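Local coordinates for protein nicotinamide-nucleotide adenylyltransferase NadR family / Ribosylnicotinamide kinase (Lactococcus lactis subsp. cremoris, PDB 6GYE) that binds nicotinamide riboside and probably phosphorylates it as a ribosylnicotinamide kinase on a route to NAD+, at residues A[46-51]-A[61-66]; A[222-227]-A[314-319]. All coordinates share one frame; numbering follows the deposited sequence.

Contact 1: A[46-51]-A[61-66]; sequences LVVSGY and LPLEKR. With SO4 (sulfate ion), chain D.
V48 meets L63 methyl to methyl: CG1 of V48 lies 3.8 Å from L63 CD1, the two side chains running past one another with opposite headings. Next along the strand, S49, whose CB points away from the helix, contributes its carbonyl. R66 NH1 donates to S49 O at 3.1 Å with an N-H...O angle of 140°, and the oxygen sits at the guanidinium edge, only 6° out of its plane. A second bond, R66 NE to L61 O at 2.6 Å, helps fix the group's rotation, while L63 CA covers one face 3.9 Å above the plane. Strand 43-50, helix 63-73 and the parallel strand 80-86 form a beta-alpha-beta crossover, and the sheet order 3-2-1-4-5 is consistent with the Rossmann-like fold of nucleotidylyltransferases. At G50 the backbones come closest, with 5.3 Å between CA of G50 and CA of L63. L63 CG stands anti to its backbone N (chi1 178°), which brings CG to 4.2 Å from G50 CA. L63 CD2 lies 3.5 Å from G50 O. Y51 likewise sets its CB away from the helix, but its backbone N bonds to D54, whose carboxylate also forms a salt bridge with R66 NH2.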
# COMPACT_ATOMS: atom_id res chain seq x y z
N LEU A 46 -0.78 8.48 -21.49
CA LEU A 46 -0.54 8.99 -20.14
C LEU A 46 0.96 9.04 -19.90
O LEU A 46 1.65 8.05 -20.11
CB LEU A 46 -1.19 8.12 -19.07
CG LEU A 46 -2.70 7.94 -19.12
CD1 LEU A 46 -3.19 7.15 -17.89
CD2 LEU A 46 -3.40 9.29 -19.25
N VAL A 47 1.46 10.20 -19.49
CA VAL A 47 2.88 10.33 -19.21
C VAL A 47 3.09 10.46 -17.71
O VAL A 47 2.63 11.42 -17.09
CB VAL A 47 3.51 11.50 -19.97
CG1 VAL A 47 4.97 11.65 -19.59
CG2 VAL A 47 3.42 11.25 -21.47
N VAL A 48 3.74 9.45 -17.13
CA VAL A 48 4.14 9.47 -15.73
C VAL A 48 5.54 10.04 -15.68
O VAL A 48 6.47 9.42 -16.22
CB VAL A 48 4.14 8.06 -15.11
CG1 VAL A 48 4.20 8.16 -13.60
CG2 VAL A 48 2.98 7.25 -15.59
N SER A 49 5.71 11.20 -15.06
CA SER A 49 7.03 11.79 -14.96
C SER A 49 7.57 11.62 -13.54
O SER A 49 6.81 11.45 -12.58
CB SER A 49 7.01 13.27 -15.35
OG SER A 49 6.10 13.98 -14.55
N GLY A 50 8.90 11.61 -13.43
CA GLY A 50 9.53 11.42 -12.14
C GLY A 50 11.04 11.45 -12.26
O GLY A 50 11.61 11.47 -13.36
N TYR A 51 11.68 11.45 -11.09
CA TYR A 51 13.14 11.42 -10.99
C TYR A 51 13.50 10.87 -9.62
O TYR A 51 12.67 10.87 -8.71
CB TYR A 51 13.76 12.82 -11.21
CG TYR A 51 13.17 13.91 -10.34
CD1 TYR A 51 12.04 14.63 -10.75
CD2 TYR A 51 13.72 14.21 -9.10
CE1 TYR A 51 11.49 15.62 -9.94
CE2 TYR A 51 13.18 15.21 -8.29
CZ TYR A 51 12.06 15.90 -8.72
OH TYR A 51 11.52 16.88 -7.91
N LEU A 61 6.72 5.79 -3.18
CA LEU A 61 6.13 5.55 -4.50
C LEU A 61 7.05 6.08 -5.59
O LEU A 61 6.73 7.05 -6.27
CB LEU A 61 4.74 6.18 -4.59
CG LEU A 61 3.61 5.65 -3.70
CD1 LEU A 61 2.37 6.52 -3.87
CD2 LEU A 61 3.25 4.20 -4.02
N PRO A 62 8.21 5.45 -5.79
CA PRO A 62 9.12 5.94 -6.84
C PRO A 62 8.52 5.74 -8.22
O PRO A 62 7.52 5.03 -8.41
CB PRO A 62 10.38 5.08 -6.65
CG PRO A 62 9.87 3.81 -6.01
CD PRO A 62 8.64 4.16 -5.22
N LEU A 63 9.16 6.37 -9.20
CA LEU A 63 8.63 6.43 -10.57
C LEU A 63 8.32 5.04 -11.13
O LEU A 63 7.26 4.82 -11.73
CB LEU A 63 9.63 7.17 -11.45
CG LEU A 63 9.32 7.31 -12.93
CD1 LEU A 63 7.96 7.94 -13.13
CD2 LEU A 63 10.39 8.16 -13.61
N GLU A 64 9.25 4.09 -10.96
CA GLU A 64 9.02 2.75 -11.50
C GLU A 64 7.74 2.13 -10.94
O GLU A 64 6.97 1.50 -11.68
CB GLU A 64 10.23 1.86 -11.22
CG GLU A 64 10.06 0.38 -11.56
CD GLU A 64 10.17 0.07 -13.06
OE1 GLU A 64 10.64 0.95 -13.81
OE2 GLU A 64 9.83 -1.05 -13.48
N LYS A 65 7.48 2.33 -9.65
CA LYS A 65 6.29 1.73 -9.04
C LYS A 65 5.01 2.43 -9.49
O LYS A 65 4.01 1.77 -9.76
CB LYS A 65 6.41 1.74 -7.52
CG LYS A 65 5.15 1.18 -6.85
CD LYS A 65 5.23 1.23 -5.34
CE LYS A 65 6.26 0.27 -4.80
NZ LYS A 65 6.38 0.40 -3.31
N ARG A 66 5.03 3.77 -9.57
CA ARG A 66 3.85 4.48 -10.07
C ARG A 66 3.55 4.09 -11.51
O ARG A 66 2.39 3.96 -11.90
CB ARG A 66 4.06 6.00 -9.99
CG ARG A 66 4.52 6.49 -8.66
CD ARG A 66 4.42 8.01 -8.59
NE ARG A 66 5.71 8.52 -8.16
CZ ARG A 66 6.52 9.26 -8.90
NH1 ARG A 66 6.17 9.64 -10.12
NH2 ARG A 66 7.67 9.63 -8.39
S SO4 D . 3.32 -0.68 -1.67
O1 SO4 D . 2.28 -0.29 -2.60
O2 SO4 D . 3.67 -2.08 -1.93
O3 SO4 D . 4.52 0.13 -1.84
O4 SO4 D . 2.85 -0.51 -0.29

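Contact 2: A[222-227]-A[314-319]; sequences IDDDEL and MEWEES
D224, the residue with most surface buried here, lays its carboxylate over the indole of W316. The two planes are 8° apart, and D224 OD1 stands 3.5 Å above the middle of the ring. D224 CB joins in with a CH-pi contact, 4.0 Å from the centroid of the five-membered ring. The other oxygen, OD2, takes the backbone N-H of W316 at 3.1 Å in a nearly straight bond (162°), approached from above the carboxylate plane. OD1 accepts from H313 ND1, so each oxygen of this buried group has a hydrogen-bond donor. E315 adds two contacts: its CB packs 3.6 Å from D224 CB, and its OE2 lies 3.5 Å from D225 CB. W316 CG, anti to its carbonyl carbon (chi1 -71°), sits 3.4 Å from D224 OD2. On the six-membered ring, W316 CZ2 touches L227 CD1 at 3.7 Å. An alanine in place of W316 would keep the backbone bond but would probably leave the D224 carboxylate without its flat support and open a gap beside L227. The indole also stacks with Y268 and H313, forming an aromatic cluster between helices. In this AAA-family P-loop domain, the contact joins the loop between helices 212-220 and 229-247 to the one leading into helix 320-333, with W316 near the probable Walker A loop.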
# COMPACT_ATOMS: atom_id res chain seq x y z
N ILE A 222 -3.85 -31.52 13.52
CA ILE A 222 -2.66 -31.75 14.33
C ILE A 222 -2.66 -30.75 15.47
O ILE A 222 -3.20 -29.64 15.35
CB ILE A 222 -1.35 -31.61 13.50
CG1 ILE A 222 -1.33 -30.26 12.77
CG2 ILE A 222 -1.21 -32.76 12.47
CD1 ILE A 222 -0.08 -30.04 11.91
N ASP A 223 -2.04 -31.14 16.59
CA ASP A 223 -1.92 -30.34 17.81
C ASP A 223 -0.60 -29.56 17.83
O ASP A 223 0.34 -29.89 17.10
CB ASP A 223 -1.96 -31.24 19.06
CG ASP A 223 -3.36 -31.71 19.41
OD1 ASP A 223 -4.30 -30.91 19.31
OD2 ASP A 223 -3.50 -32.90 19.81
N ASP A 224 -0.53 -28.57 18.73
CA ASP A 224 0.70 -27.79 18.90
C ASP A 224 1.92 -28.69 19.08
O ASP A 224 2.95 -28.49 18.43
CB ASP A 224 0.59 -26.87 20.12
CG ASP A 224 -0.48 -25.83 19.98
OD1 ASP A 224 -0.75 -25.39 18.85
OD2 ASP A 224 -1.06 -25.45 21.02
N ASP A 225 1.81 -29.69 19.95
CA ASP A 225 3.00 -30.50 20.20
C ASP A 225 3.35 -31.42 19.06
O ASP A 225 4.33 -32.16 19.19
CB ASP A 225 2.85 -31.31 21.49
CG ASP A 225 1.60 -32.14 21.52
OD1 ASP A 225 0.83 -32.09 20.54
OD2 ASP A 225 1.39 -32.84 22.54
N GLU A 226 2.61 -31.42 17.95
CA GLU A 226 2.95 -32.22 16.78
C GLU A 226 3.55 -31.37 15.67
O GLU A 226 3.93 -31.91 14.62
CB GLU A 226 1.72 -32.97 16.28
CG GLU A 226 1.14 -33.95 17.31
CD GLU A 226 -0.21 -34.57 16.91
OE1 GLU A 226 -1.09 -33.83 16.43
OE2 GLU A 226 -0.40 -35.79 17.11
N LEU A 227 3.64 -30.05 15.87
CA LEU A 227 4.18 -29.17 14.84
C LEU A 227 5.67 -29.41 14.64
O LEU A 227 6.42 -29.61 15.60
CB LEU A 227 3.93 -27.72 15.22
CG LEU A 227 2.46 -27.32 15.36
CD1 LEU A 227 2.35 -25.86 15.80
CD2 LEU A 227 1.71 -27.54 14.07
N MET A 314 -3.65 -26.35 23.05
CA MET A 314 -3.48 -26.96 24.36
C MET A 314 -2.06 -26.77 24.90
O MET A 314 -1.88 -26.47 26.08
CB MET A 314 -3.86 -28.45 24.30
CG MET A 314 -4.55 -28.98 25.57
SD MET A 314 -6.15 -28.25 25.98
CE MET A 314 -5.86 -27.69 27.66
N GLU A 315 -1.04 -26.94 24.05
CA GLU A 315 0.34 -26.77 24.50
C GLU A 315 0.77 -25.31 24.56
O GLU A 315 1.55 -24.93 25.44
CB GLU A 315 1.31 -27.54 23.60
CG GLU A 315 2.76 -27.46 24.05
CD GLU A 315 3.74 -27.48 22.88
OE1 GLU A 315 3.80 -26.48 22.13
OE2 GLU A 315 4.45 -28.50 22.72
N TRP A 316 0.26 -24.48 23.64
CA TRP A 316 0.56 -23.04 23.65
C TRP A 316 -0.09 -22.32 24.83
O TRP A 316 0.16 -21.12 25.00
CB TRP A 316 0.13 -22.40 22.32
CG TRP A 316 1.01 -22.78 21.14
CD1 TRP A 316 2.10 -23.61 21.15
CD2 TRP A 316 0.87 -22.33 19.77
NE1 TRP A 316 2.65 -23.70 19.89
CE2 TRP A 316 1.91 -22.93 19.02
CE3 TRP A 316 -0.03 -21.48 19.11
CZ2 TRP A 316 2.08 -22.71 17.65
CZ3 TRP A 316 0.14 -21.26 17.73
CH2 TRP A 316 1.19 -21.88 17.02
N GLU A 317 -0.94 -23.00 25.61
CA GLU A 317 -1.62 -22.36 26.73
C GLU A 317 -0.67 -22.10 27.90
O GLU A 317 -0.75 -21.05 28.55
CB GLU A 317 -2.81 -23.21 27.19
CG GLU A 317 -4.15 -22.77 26.62
CD GLU A 317 -5.27 -23.72 26.99
OE1 GLU A 317 -6.21 -23.87 26.19
OE2 GLU A 317 -5.21 -24.33 28.09
N GLU A 318 0.21 -23.05 28.21
CA GLU A 318 1.07 -22.95 29.38
C GLU A 318 2.33 -22.14 29.07
O GLU A 318 2.75 -22.02 27.91
CB GLU A 318 1.43 -24.35 29.89
CG GLU A 318 2.25 -24.40 31.20
CD GLU A 318 1.59 -23.67 32.37
OE1 GLU A 318 0.36 -23.41 32.33
OE2 GLU A 318 2.30 -23.36 33.35
N SER A 319 2.92 -21.57 30.13
CA SER A 319 4.09 -20.69 30.01
C SER A 319 3.73 -19.44 29.20
O SER A 319 4.39 -19.10 28.21
CB SER A 319 5.29 -21.42 29.41
OG SER A 319 5.15 -21.55 28.00

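From the N terminus, the chain first runs through the five-stranded parallel sheet, where contact 1 closes a short loop: nine residues, with the small helix 55-58 among them, separate 46-51 from 61-66. It ties strand 43-50 to the first turn of helix 63-73. Contact 2 comes later in the P-loop domain and closes a much longer one, 86 residues holding strands 255-259 and 296-300 and several helices. Eight of the nine residues of the nicotinamide riboside pocket, Y240 to R293, fall within it. The contacts are in series, neither nesting nor crossing. Their centres lie 49 Å apart on opposite sides of the chain's centre. Contact 1 ties strand to helix beside one sheet; contact 2 ties two loops of the P-loop domain.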